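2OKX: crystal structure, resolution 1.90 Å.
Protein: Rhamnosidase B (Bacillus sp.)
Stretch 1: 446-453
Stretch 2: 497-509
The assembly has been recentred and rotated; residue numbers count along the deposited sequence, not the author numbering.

Stretch 1, residues 446-453: ERSGFIGF
Stretch 2 497-509: YVSPVRRGFRYLF

The two stretches run antiparallel and pair through two short ladders. The axes of strands 446-448 and 503-505 lie 4.8 Å apart at closest approach, at 174°. The chain turns a corner at Gly449 in the first stretch and at Arg506 in the second.

In the first ladder, Arg447 pairs with Phe505 as a hydrogen-bonded pair. Arg447 N donates to Phe505 O at 2.9 Å, and Phe505 N donates to Arg447 O at 3.1 Å. Ser448 faces Gly504 as a non-hydrogen-bonded pair, CA to CA 4.2 Å. Gly449 and Arg503 close the ladder: Gly449 N to Arg503 O and Arg503 N to Gly449 O are both 3.0 Å. Gly449 has phi/psi 166/-153, where a CB would jam against the carbonyl O of Ser448.

The register then shifts by two. In the second ladder Gly452 faces Val498, CA to CA 4.1 Å, without direct hydrogen bonds between them. Phe453 N donates to Tyr497 O and Tyr497 N to Phe453 O, both at 3.0 Å. Ser499 N donates to Ile451 O at 2.9 Å. Gly452 (-140/158) and Val498 (-131/113) are extended; the loop passes through Ser499 (-63/130), Pro500 (-86/5), Val501 (-101/121) and Arg502 (-70/138).

A water fills the gap between the ladders. It donates to Gly449 O (2.9 Å) and Val501 O (2.6 Å), and accepts from Ile451 N and Arg503 NH1, both at 3.0 Å. Ile451 N, which has no direct partner across the stretches, is thereby satisfied. Gly449 O takes this bond besides the one from Arg503 N.

Arg503 (chi1 m, chi2 and chi3 t) also donates from NH1 to Ser499 OG at 2.8 Å. Val501 N donates to the same OG at 3.3 Å, so this hydroxyl ties the loop together. Arg502 (t, t, m) brings its end back to the first stretch. Its NH1 donates to Ser448 OG (chi1 t) at 2.8 Å, and this OG lies at the edge of the guanidinium, near its plane. The Arg447 guanidinium leads away and bonds elsewhere in the structure, as do Ser499 OG, Arg502 NH1 and NH2, and Arg503 NH2.

Apolar side chains make further contacts. Ile451 (m, t) has the most area covered by the other stretch. Its CD1 lies 3.7 Å from Phe505 CE2 and 3.7 Å from Leu508 CD1; Phe505 is p, Leu508 t, p. Phe450 (chi1 m) lies along the loop, with CB 4.0 Å from Val498 CG1 and the ring edge near Val501 C. Phe453 (chi1 p) sets CZ 3.6 Å from CB of Tyr497 (chi1 t), and Tyr497 O lies over one face of the Phe453 ring.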

# COMPACT_ATOMS: atom_id res chain seq x y z
N GLU A 446 1.61 -8.14 12.65
CA GLU A 446 1.20 -7.07 11.77
C GLU A 446 -0.29 -7.28 11.52
O GLU A 446 -0.76 -8.42 11.45
CB GLU A 446 1.97 -7.16 10.45
CG GLU A 446 1.64 -6.08 9.42
CD GLU A 446 2.68 -4.98 9.38
OE1 GLU A 446 2.65 -4.17 8.42
OE2 GLU A 446 3.53 -4.91 10.29
N ARG A 447 -1.04 -6.18 11.42
CA ARG A 447 -2.46 -6.26 11.11
C ARG A 447 -2.80 -5.08 10.20
O ARG A 447 -1.99 -4.16 10.04
CB ARG A 447 -3.32 -6.26 12.38
CG ARG A 447 -3.19 -7.55 13.21
CD ARG A 447 -4.38 -7.77 14.13
NE ARG A 447 -4.24 -8.98 14.95
CZ ARG A 447 -4.28 -10.23 14.48
NH1 ARG A 447 -4.46 -10.47 13.19
NH2 ARG A 447 -4.14 -11.25 15.32
N SER A 448 -3.97 -5.12 9.59
CA SER A 448 -4.39 -4.05 8.69
C SER A 448 -5.86 -3.79 8.94
O SER A 448 -6.69 -4.70 8.86
CB SER A 448 -4.17 -4.48 7.24
OG SER A 448 -4.63 -3.50 6.32
N GLY A 449 -6.19 -2.54 9.25
CA GLY A 449 -7.59 -2.24 9.51
C GLY A 449 -7.87 -0.91 10.16
O GLY A 449 -7.10 0.05 10.05
N PHE A 450 -8.99 -0.87 10.88
CA PHE A 450 -9.47 0.34 11.53
C PHE A 450 -9.30 0.34 13.05
O PHE A 450 -9.90 -0.47 13.76
CB PHE A 450 -10.93 0.53 11.15
CG PHE A 450 -11.18 0.35 9.67
CD1 PHE A 450 -10.75 1.31 8.76
CD2 PHE A 450 -11.78 -0.82 9.19
CE1 PHE A 450 -10.91 1.11 7.38
CE2 PHE A 450 -11.94 -1.03 7.82
CZ PHE A 450 -11.50 -0.06 6.91
N ILE A 451 -8.47 1.27 13.52
CA ILE A 451 -8.20 1.40 14.95
C ILE A 451 -9.45 1.91 15.66
O ILE A 451 -10.12 2.83 15.18
CB ILE A 451 -7.05 2.39 15.19
CG1 ILE A 451 -5.76 1.83 14.58
CG2 ILE A 451 -6.89 2.67 16.68
CD1 ILE A 451 -4.63 2.83 14.52
N GLY A 452 -9.75 1.30 16.80
CA GLY A 452 -10.91 1.71 17.57
C GLY A 452 -10.62 1.70 19.05
O GLY A 452 -9.68 1.05 19.52
N PHE A 453 -11.41 2.45 19.81
CA PHE A 453 -11.23 2.50 21.25
C PHE A 453 -12.48 3.04 21.92
O PHE A 453 -13.38 3.58 21.27
CB PHE A 453 -10.03 3.38 21.62
CG PHE A 453 -10.20 4.83 21.26
CD1 PHE A 453 -9.69 5.33 20.07
CD2 PHE A 453 -10.88 5.70 22.11
CE1 PHE A 453 -9.84 6.68 19.73
CE2 PHE A 453 -11.04 7.06 21.78
CZ PHE A 453 -10.52 7.54 20.59
N TYR A 497 -14.65 5.61 19.44
CA TYR A 497 -14.25 6.09 18.12
C TYR A 497 -13.57 5.00 17.32
O TYR A 497 -12.77 4.23 17.85
CB TYR A 497 -13.28 7.27 18.25
CG TYR A 497 -12.86 7.83 16.91
CD1 TYR A 497 -13.74 8.57 16.13
CD2 TYR A 497 -11.58 7.58 16.40
CE1 TYR A 497 -13.38 9.05 14.88
CE2 TYR A 497 -11.20 8.04 15.15
CZ TYR A 497 -12.10 8.78 14.39
OH TYR A 497 -11.75 9.24 13.14
N VAL A 498 -13.91 4.93 16.03
CA VAL A 498 -13.30 3.97 15.13
C VAL A 498 -12.86 4.74 13.89
O VAL A 498 -13.69 5.28 13.15
CB VAL A 498 -14.30 2.87 14.70
CG1 VAL A 498 -13.66 1.97 13.65
CG2 VAL A 498 -14.72 2.05 15.91
N SER A 499 -11.55 4.82 13.68
CA SER A 499 -11.01 5.52 12.53
C SER A 499 -11.44 4.86 11.23
O SER A 499 -11.31 3.64 11.07
CB SER A 499 -9.48 5.55 12.60
OG SER A 499 -8.94 6.13 11.42
N PRO A 500 -11.98 5.65 10.28
CA PRO A 500 -12.42 5.10 9.00
C PRO A 500 -11.26 5.02 8.00
O PRO A 500 -11.45 4.67 6.84
CB PRO A 500 -13.51 6.07 8.56
CG PRO A 500 -12.98 7.38 9.06
CD PRO A 500 -12.46 7.04 10.45
N VAL A 501 -10.06 5.34 8.47
CA VAL A 501 -8.87 5.31 7.64
C VAL A 501 -8.08 4.03 7.94
O VAL A 501 -7.68 3.80 9.07
CB VAL A 501 -7.97 6.53 7.91
CG1 VAL A 501 -6.66 6.42 7.12
CG2 VAL A 501 -8.72 7.80 7.55
N ARG A 502 -7.87 3.21 6.92
CA ARG A 502 -7.13 1.96 7.11
C ARG A 502 -5.65 2.20 7.38
O ARG A 502 -5.02 3.05 6.75
CB ARG A 502 -7.27 1.07 5.87
CG ARG A 502 -6.39 -0.19 5.92
CD ARG A 502 -6.30 -0.88 4.56
NE ARG A 502 -7.56 -1.51 4.16
CZ ARG A 502 -8.04 -2.62 4.71
NH1 ARG A 502 -7.37 -3.24 5.68
NH2 ARG A 502 -9.19 -3.12 4.28
N ARG A 503 -5.10 1.45 8.32
CA ARG A 503 -3.68 1.53 8.66
C ARG A 503 -3.12 0.13 8.87
O ARG A 503 -3.82 -0.76 9.35
CB ARG A 503 -3.46 2.36 9.92
CG ARG A 503 -3.83 3.83 9.76
CD ARG A 503 -3.52 4.64 11.01
NE ARG A 503 -3.99 6.02 10.84
CZ ARG A 503 -5.27 6.38 10.93
NH1 ARG A 503 -6.21 5.49 11.20
NH2 ARG A 503 -5.61 7.64 10.71
N GLY A 504 -1.85 -0.05 8.50
CA GLY A 504 -1.20 -1.34 8.68
C GLY A 504 -0.06 -1.11 9.65
O GLY A 504 0.71 -0.16 9.50
N PHE A 505 0.06 -1.97 10.66
CA PHE A 505 1.10 -1.83 11.66
C PHE A 505 1.02 -2.99 12.65
O PHE A 505 0.07 -3.77 12.62
CB PHE A 505 0.88 -0.52 12.43
CG PHE A 505 -0.41 -0.49 13.20
CD1 PHE A 505 -0.47 -0.92 14.52
CD2 PHE A 505 -1.59 -0.10 12.58
CE1 PHE A 505 -1.67 -0.96 15.22
CE2 PHE A 505 -2.81 -0.13 13.27
CZ PHE A 505 -2.85 -0.56 14.59
N ARG A 506 2.02 -3.11 13.51
CA ARG A 506 2.01 -4.14 14.54
C ARG A 506 1.96 -3.46 15.90
O ARG A 506 1.25 -3.90 16.80
CB ARG A 506 3.24 -5.04 14.47
CG ARG A 506 3.38 -5.89 15.74
CD ARG A 506 4.40 -7.03 15.68
NE ARG A 506 4.54 -7.63 17.00
CZ ARG A 506 5.39 -8.61 17.32
NH1 ARG A 506 6.20 -9.13 16.41
NH2 ARG A 506 5.46 -9.04 18.58
N TYR A 507 2.73 -2.39 16.06
CA TYR A 507 2.81 -1.67 17.33
C TYR A 507 2.11 -0.32 17.25
O TYR A 507 2.33 0.43 16.32
CB TYR A 507 4.27 -1.45 17.72
CG TYR A 507 5.10 -2.71 17.68
CD1 TYR A 507 5.20 -3.54 18.80
CD2 TYR A 507 5.79 -3.07 16.53
CE1 TYR A 507 5.98 -4.70 18.77
CE2 TYR A 507 6.57 -4.22 16.48
CZ TYR A 507 6.66 -5.03 17.60
OH TYR A 507 7.46 -6.15 17.56
N LEU A 508 1.28 -0.02 18.25
CA LEU A 508 0.56 1.24 18.27
C LEU A 508 1.01 2.12 19.42
O LEU A 508 0.92 1.74 20.59
CB LEU A 508 -0.94 1.00 18.38
CG LEU A 508 -1.83 2.26 18.33
CD1 LEU A 508 -1.81 2.85 16.93
CD2 LEU A 508 -3.26 1.89 18.72
N PHE A 509 1.51 3.31 19.10
CA PHE A 509 1.90 4.25 20.13
C PHE A 509 0.62 5.03 20.43
O PHE A 509 0.11 5.74 19.56
CB PHE A 509 2.97 5.22 19.63
CG PHE A 509 4.35 4.64 19.60
CD1 PHE A 509 4.73 3.74 18.61
CD2 PHE A 509 5.28 4.99 20.58
CE1 PHE A 509 6.02 3.19 18.60
CE2 PHE A 509 6.57 4.45 20.58
CZ PHE A 509 6.94 3.55 19.58
O HOH W 1 -6.92 2.62 11.30